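Local coordinates for guanine nucleotide exchange protein (Legionella pneumophila, PDB 1XSZ) that probably acts as a guanine nucleotide exchange factor for ADP-ribosylation factor, with a Sec7 domain whose active site lies under a C-terminal cap, at residues Ala179-Leu182 and Glu183-Ser187; Lys220-Ser223 and Phe224-Ser227; Lys344-Thr347 and Ile348-Asn351. One frame throughout, in Å; residues are numbered along the deposited sequence. Where two conformers were deposited one is given.

Interaction 1. Residues Ala179-Leu182 and Glu183-Ser187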
loop_
_atom_site.group_PDB
_atom_site.type_symbol
_atom_site.label_atom_id
_atom_site.label_comp_id
_atom_site.label_asym_id
_atom_site.label_seq_id
_atom_site.Cartn_x
_atom_site.Cartn_y
_atom_site.Cartn_z
ATOM N N ALA A 179 23.753 -21.543 -5.652
ATOM C CA ALA A 179 23.261 -22.392 -4.572
ATOM C C ALA A 179 23.693 -21.904 -3.193
ATOM O O ALA A 179 22.883 -21.848 -2.264
ATOM C CB ALA A 179 23.734 -23.826 -4.784
ATOM N N LYS A 180 24.964 -21.545 -3.058
ATOM C CA LYS A 180 25.481 -21.088 -1.774
ATOM C C LYS A 180 24.930 -19.724 -1.388
ATOM O O LYS A 180 24.892 -19.370 -0.208
ATOM C CB LYS A 180 27.012 -21.072 -1.803
ATOM C CG LYS A 180 27.608 -22.440 -2.120
ATOM C CD LYS A 180 26.986 -23.520 -1.243
ATOM C CE LYS A 180 27.307 -24.913 -1.755
ATOM N NZ LYS A 180 26.600 -25.963 -0.970
ATOM N N PHE A 181 24.502 -18.959 -2.382
ATOM C CA PHE A 181 23.918 -17.654 -2.119
ATOM C C PHE A 181 22.544 -17.890 -1.491
ATOM O O PHE A 181 22.187 -17.270 -0.484
ATOM C CB PHE A 181 23.766 -16.866 -3.420
ATOM C CG PHE A 181 22.977 -15.599 -3.268
ATOM C CD1 PHE A 181 23.474 -14.534 -2.527
ATOM C CD2 PHE A 181 21.720 -15.480 -3.850
ATOM C CE1 PHE A 181 22.730 -13.364 -2.367
ATOM C CE2 PHE A 181 20.971 -14.320 -3.697
ATOM C CZ PHE A 181 21.477 -13.259 -2.953
ATOM N N LEU A 182 21.775 -18.798 -2.081
ATOM C CA LEU A 182 20.450 -19.100 -1.557
ATOM C C LEU A 182 20.524 -19.768 -0.189
ATOM O O LEU A 182 19.677 -19.525 0.669
ATOM C CB LEU A 182 19.668 -19.975 -2.545
ATOM C CG LEU A 182 19.260 -19.279 -3.849
ATOM C CD1 LEU A 182 18.381 -20.213 -4.674
ATOM C CD2 LEU A 182 18.500 -17.995 -3.533
ATOM N N GLU A 183 21.533 -20.605 0.026
ATOM C CA GLU A 183 21.686 -21.272 1.312
ATOM C C GLU A 183 21.962 -20.221 2.391
ATOM O O GLU A 183 21.451 -20.304 3.512
ATOM C CB GLU A 183 22.824 -22.301 1.237
ATOM C CG GLU A 183 22.453 -23.520 0.388
ATOM C CD GLU A 183 23.598 -24.496 0.189
ATOM O OE1 GLU A 183 24.341 -24.759 1.160
ATOM O OE2 GLU A 183 23.739 -25.019 -0.938
ATOM N N GLU A 184 22.756 -19.221 2.037
ATOM C CA GLU A 184 23.084 -18.143 2.956
ATOM C C GLU A 184 21.850 -17.281 3.238
ATOM O O GLU A 184 21.573 -16.936 4.386
ATOM C CB GLU A 184 24.198 -17.292 2.357
ATOM C CG GLU A 184 24.290 -15.903 2.919
ATOM C CD GLU A 184 25.376 -15.105 2.249
ATOM O OE1 GLU A 184 25.764 -15.466 1.113
ATOM O OE2 GLU A 184 25.827 -14.118 2.848
ATOM N N LEU A 185 21.115 -16.938 2.184
ATOM C CA LEU A 185 19.909 -16.125 2.316
ATOM C C LEU A 185 18.920 -16.815 3.255
ATOM O O LEU A 185 18.378 -16.199 4.176
ATOM C CB LEU A 185 19.278 -15.914 0.934
ATOM C CG LEU A 185 17.993 -15.091 0.816
ATOM C CD1 LEU A 185 17.839 -14.616 -0.616
ATOM C CD2 LEU A 185 16.782 -15.926 1.236
ATOM N N TYR A 186 18.701 -18.103 3.028
ATOM C CA TYR A 186 17.785 -18.880 3.845
ATOM C C TYR A 186 18.161 -18.815 5.329
ATOM O O TYR A 186 17.322 -18.525 6.182
ATOM C CB TYR A 186 17.797 -20.340 3.373
ATOM C CG TYR A 186 16.823 -21.235 4.099
ATOM C CD1 TYR A 186 15.558 -21.502 3.570
ATOM C CD2 TYR A 186 17.162 -21.812 5.322
ATOM C CE1 TYR A 186 14.657 -22.326 4.247
ATOM C CE2 TYR A 186 16.273 -22.632 6.007
ATOM C CZ TYR A 186 15.022 -22.886 5.463
ATOM O OH TYR A 186 14.147 -23.706 6.132
ATOM N N SER A 187 19.426 -19.099 5.619
ATOM C CA SER A 187 19.924 -19.101 6.984
ATOM C C SER A 187 19.819 -17.736 7.649
ATOM O O SER A 187 19.484 -17.637 8.829
ATOM C CB SER A 187 21.376 -19.572 7.004
ATOM O OG SER A 187 21.912 -19.499 8.312
#
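Ala179-Leu182 runs without a break into Glu183-Ser187 as the first turns of alpha-helix 179-191 in the Sec7 domain, and four i to i+4 backbone bonds join the two segments. Glu183 N donates to Ala179 O at 2.9 Å, Leu185 N to Phe181 O and Tyr186 N to Leu182 O follow suit, and Glu184 N to Lys180 O is slightly longer at 3.1 Å. On the outer side of the helix Lys180 and Glu183 form an i to i+3 salt bridge. Their chains lie side by side and point the same way; the lysine bends at chi2 (-49°), which brings its extended end over to the carboxylate. Lys180 NZ is 3.0 Å from Glu183 OE2, which it meets on the syn side and 21° out of the carboxylate plane, while its bond to Glu183 OE1 is weak at 3.3 Å. The ammonium is thus shared unequally by the two oxygens, and Lys165 gives OE2 a second, long and weak ion pair. Phe181, Leu182 and Leu185 instead face the protein, where all three touch Leu137 of helix 131-149; Phe181 and Leu185 also meet Phe89 of helix 89-98. Tyr186 reaches across to helix 161-167, and its OH is hydrogen-bonded to Met159 O. Across one turn of the helix Phe181 and Leu185 also meet each other, Phe181 CE2 lying 4.4 Å from Leu185 CD1.

Interaction 2. Residues Lys220-Ser223 and Phe224-Ser227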
loop_
_atom_site.group_PDB
_atom_site.type_symbol
_atom_site.label_atom_id
_atom_site.label_comp_id
_atom_site.label_asym_id
_atom_site.label_seq_id
_atom_site.Cartn_x
_atom_site.Cartn_y
_atom_site.Cartn_z
ATOM N N LYS A 220 -21.289 -10.131 -2.568
ATOM C CA LYS A 220 -21.425 -9.753 -3.971
ATOM C C LYS A 220 -20.127 -9.135 -4.483
ATOM O O LYS A 220 -19.722 -9.355 -5.626
ATOM C CB LYS A 220 -22.574 -8.759 -4.154
ATOM C CG LYS A 220 -23.958 -9.358 -3.940
ATOM C CD LYS A 220 -25.043 -8.316 -4.173
ATOM C CE LYS A 220 -26.435 -8.922 -4.053
ATOM N NZ LYS A 220 -26.678 -9.504 -2.704
ATOM N N LEU A 221 -19.474 -8.359 -3.625
ATOM C CA LEU A 221 -18.222 -7.712 -3.989
ATOM C C LEU A 221 -17.132 -8.754 -4.224
ATOM O O LEU A 221 -16.376 -8.678 -5.192
ATOM C CB LEU A 221 -17.786 -6.764 -2.873
ATOM C CG LEU A 221 -16.449 -6.053 -3.076
ATOM C CD1 LEU A 221 -16.511 -5.171 -4.306
ATOM C CD2 LEU A 221 -16.136 -5.220 -1.842
ATOM N N ASP A 222 -17.066 -9.726 -3.323
ATOM C CA ASP A 222 -16.074 -10.786 -3.411
ATOM C C ASP A 222 -16.240 -11.557 -4.721
ATOM O O ASP A 222 -15.259 -11.833 -5.417
ATOM C CB ASP A 222 -16.217 -11.713 -2.198
ATOM C CG ASP A 222 -15.085 -12.711 -2.086
ATOM O OD1 ASP A 222 -13.970 -12.404 -2.556
ATOM O OD2 ASP A 222 -15.310 -13.798 -1.515
ATOM N N SER A 223 -17.483 -11.891 -5.056
ATOM C CA SER A 223 -17.774 -12.627 -6.281
ATOM C C SER A 223 -17.465 -11.795 -7.522
ATOM O O SER A 223 -17.005 -12.321 -8.536
ATOM C CB SER A 223 -19.245 -13.049 -6.301
ATOM O OG SER A 223 -19.564 -13.728 -7.503
ATOM N N PHE A 224 -17.717 -10.494 -7.434
ATOM C CA PHE A 224 -17.474 -9.586 -8.546
ATOM C C PHE A 224 -16.024 -9.610 -9.023
ATOM O O PHE A 224 -15.747 -9.373 -10.196
ATOM C CB PHE A 224 -17.880 -8.163 -8.147
ATOM C CG PHE A 224 -17.846 -7.179 -9.278
ATOM C CD1 PHE A 224 -16.674 -6.500 -9.600
ATOM C CD2 PHE A 224 -18.988 -6.937 -10.038
ATOM C CE1 PHE A 224 -16.640 -5.596 -10.656
ATOM C CE2 PHE A 224 -18.964 -6.037 -11.095
ATOM C CZ PHE A 224 -17.792 -5.363 -11.407
ATOM N N LEU A 225 -15.100 -9.901 -8.110
ATOM C CA LEU A 225 -13.682 -9.947 -8.447
ATOM C C LEU A 225 -13.355 -10.889 -9.604
ATOM O O LEU A 225 -12.448 -10.620 -10.391
ATOM C CB LEU A 225 -12.864 -10.344 -7.218
ATOM C CG LEU A 225 -12.800 -9.278 -6.124
ATOM C CD1 LEU A 225 -12.131 -9.849 -4.892
ATOM C CD2 LEU A 225 -12.040 -8.068 -6.637
ATOM N N HIS A 226 -14.088 -11.990 -9.708
ATOM C CA HIS A 226 -13.840 -12.940 -10.788
ATOM C C HIS A 226 -15.014 -13.024 -11.755
ATOM O O HIS A 226 -15.219 -14.047 -12.408
ATOM C CB HIS A 226 -13.534 -14.330 -10.223
ATOM C CG HIS A 226 -14.662 -14.936 -9.448
ATOM N ND1 HIS A 226 -15.079 -14.444 -8.231
ATOM C CD2 HIS A 226 -15.455 -16.001 -9.715
ATOM C CE1 HIS A 226 -16.079 -15.179 -7.780
ATOM N NE2 HIS A 226 -16.327 -16.131 -8.662
ATOM N N SER A 227 -15.776 -11.939 -11.849
ATOM C CA SER A 227 -16.930 -11.891 -12.740
ATOM C C SER A 227 -16.551 -11.293 -14.089
ATOM O O SER A 227 -15.492 -10.680 -14.237
ATOM C CB SER A 227 -18.047 -11.050 -12.116
ATOM O OG SER A 227 -17.689 -9.678 -12.088
#
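Lys220-Ser223 lies in the last turns of helix 216-224, and in Phe224-Ser227 the chain leaves it through a type I beta turn, a change recorded in the backbone bonds: Phe224 N to Lys220 O is a sound i to i+4 bond (2.9 Å), Leu225 N divides between two weak bonds to Leu221 O and Asp222 O, and His226 N turns back by three residues to Ser223 O at 3.2 Å. This C-terminal end of the helix belongs to the capping domain. The imidazole of His226 folds back beside the same carbonyl because CG sits between the backbone N and the carbonyl carbon (chi1 63°). Its ND1 lies 2.9 Å from Ser223 O, yet the angle is too poor for a hydrogen bond, and Asp222 O is at the ring edge, near its plane. Leu225 crosses Asp222 at a slant, with Leu225 CD1 3.9 Å from Asp222 OD1; the polar partner of that oxygen is Lys261 of strand 260-268, in a salt bridge. Leu221, Phe224 and Leu225 all touch Ile264 of the same strand, seating the helix against the sheet. Phe224 O is gripped twice, by Ser227 N at 3.1 Å and by Ser227 OG at 2.7 Å, and this hydroxyl oxygen also stands 3.6 Å above the plane of the Phe224 ring, offset toward its rim.

Interaction 3. Residues Lys344-Thr347 and Ile348-Asn351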
loop_
_atom_site.group_PDB
_atom_site.type_symbol
_atom_site.label_atom_id
_atom_site.label_comp_id
_atom_site.label_asym_id
_atom_site.label_seq_id
_atom_site.Cartn_x
_atom_site.Cartn_y
_atom_site.Cartn_z
ATOM N N LYS A 344 -27.708 8.969 5.646
ATOM C CA LYS A 344 -28.944 9.694 5.912
ATOM C C LYS A 344 -29.901 9.523 4.738
ATOM O O LYS A 344 -31.104 9.348 4.932
ATOM C CB LYS A 344 -28.661 11.181 6.143
ATOM C CG LYS A 344 -28.028 11.494 7.488
ATOM C CD LYS A 344 -27.865 12.993 7.679
ATOM C CE LYS A 344 -27.312 13.322 9.056
ATOM N NZ LYS A 344 -27.192 14.790 9.262
ATOM N N LEU A 345 -29.362 9.568 3.524
ATOM C CA LEU A 345 -30.179 9.405 2.323
ATOM C C LEU A 345 -30.852 8.037 2.356
ATOM O O LEU A 345 -32.052 7.915 2.107
ATOM C CB LEU A 345 -29.314 9.514 1.064
ATOM C CG LEU A 345 -30.023 9.231 -0.265
ATOM C CD1 LEU A 345 -31.158 10.223 -0.453
ATOM C CD2 LEU A 345 -29.032 9.327 -1.415
ATOM N N ILE A 346 -30.076 7.003 2.663
ATOM C CA ILE A 346 -30.614 5.651 2.727
ATOM C C ILE A 346 -31.709 5.580 3.788
ATOM O O ILE A 346 -32.754 4.956 3.578
ATOM C CB ILE A 346 -29.490 4.631 3.032
ATOM C CG1 ILE A 346 -28.546 4.550 1.831
ATOM C CG2 ILE A 346 -30.077 3.260 3.340
ATOM C CD1 ILE A 346 -27.271 3.762 2.101
ATOM N N THR A 347 -31.485 6.234 4.921
ATOM C CA THR A 347 -32.475 6.240 5.988
ATOM C C THR A 347 -33.796 6.839 5.512
ATOM O O THR A 347 -34.863 6.300 5.803
ATOM C CB THR A 347 -31.964 7.029 7.213
ATOM O OG1 THR A 347 -30.862 6.318 7.796
ATOM C CG2 THR A 347 -33.064 7.190 8.256
ATOM N N ILE A 348 -33.725 7.940 4.775
ATOM C CA ILE A 348 -34.937 8.588 4.283
ATOM C C ILE A 348 -35.617 7.753 3.204
ATOM O O ILE A 348 -36.844 7.740 3.107
ATOM C CB ILE A 348 -34.629 10.001 3.750
ATOM C CG1 ILE A 348 -34.028 10.845 4.876
ATOM C CG2 ILE A 348 -35.904 10.663 3.238
ATOM C CD1 ILE A 348 -33.480 12.171 4.419
ATOM N N GLU A 349 -34.836 7.048 2.394
ATOM C CA GLU A 349 -35.427 6.206 1.363
ATOM C C GLU A 349 -36.198 5.063 2.022
ATOM O O GLU A 349 -37.245 4.643 1.529
ATOM C CB GLU A 349 -34.342 5.641 0.441
ATOM C CG GLU A 349 -33.554 6.709 -0.293
ATOM C CD GLU A 349 -32.554 6.138 -1.277
ATOM O OE1 GLU A 349 -31.952 5.091 -0.972
ATOM O OE2 GLU A 349 -32.364 6.747 -2.352
ATOM N N ARG A 350 -35.690 4.572 3.148
ATOM C CA ARG A 350 -36.329 3.470 3.864
ATOM C C ARG A 350 -37.445 3.860 4.832
ATOM O O ARG A 350 -38.341 3.059 5.099
ATOM C CB ARG A 350 -35.274 2.668 4.639
ATOM C CG ARG A 350 -34.326 1.892 3.755
ATOM C CD ARG A 350 -33.259 1.176 4.562
ATOM N NE ARG A 350 -32.392 0.392 3.687
ATOM C CZ ARG A 350 -31.220 -0.112 4.051
ATOM N NH1 ARG A 350 -30.763 0.085 5.279
ATOM N NH2 ARG A 350 -30.501 -0.809 3.182
ATOM N N ASN A 351 -37.405 5.085 5.347
ATOM C CA ASN A 351 -38.388 5.522 6.335
ATOM C C ASN A 351 -39.222 6.727 5.946
ATOM O O ASN A 351 -40.115 7.132 6.697
ATOM C CB ASN A 351 -37.665 5.827 7.650
ATOM C CG ASN A 351 -36.941 4.621 8.200
ATOM O OD1 ASN A 351 -37.541 3.766 8.846
ATOM N ND2 ASN A 351 -35.641 4.532 7.927
#
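Ile346 CG2 stands 3.6 Å above the centre of one face of the Arg350 guanidinium, an i to i+4 contact on the last turns of the long C-terminal alpha-helix 332-351. The arginine is extended from CG to NE and runs beside Ile346 in the same direction. It meets the CG2 methyl because the first torsion of Ile346 sets that branch opposite the backbone N and leaves CG1 beside it. The second flat group is the amide of Asn351, whose plane nearly contains Thr347 O (15° out of it). Asn351 ND2 donates to Thr347 O at 2.9 Å with an N-H...O angle of 154°, and Asn351 N reaches that oxygen at the same length but with a more bent 135°. In the last turn, Thr347 O thus accepts both the backbone and the side-chain N-H of Asn351, the residue with which the helix ends; Arg350 N adds a weak bond. Glu349 passes obliquely over Leu345, its OE2 4.0 Å from Leu345 CG. Nearly all of these residues are exposed, and this is a surface contact. Thr347 turns OG1 back to Lys343 O, a hydrogen bond within the helix, leaving its methyl toward Asn351, with Thr347 CG2 3.7 Å from Asn351 ND2.

From the N terminus the three contacts follow in series, neither nested nor crossed, and since each joins adjoining segments none closes a long loop. Interaction 1, at the start of helix 179-191, lies among the helices of the Sec7 domain and packs against helices 89-98, 131-149 and 161-167. Interaction 2, its centre 40 Å away, ends helix 216-224 against the antiparallel sheet of the capping domain, where the chain sets off toward strand 243-248. Interaction 3 finishes helix 332-351, with its centre 27 Å from that of interaction 2 and about 11 Å between nearest atoms. Interactions 1 and 3 are 61 Å apart between centres, on opposite sides of the chain's centre.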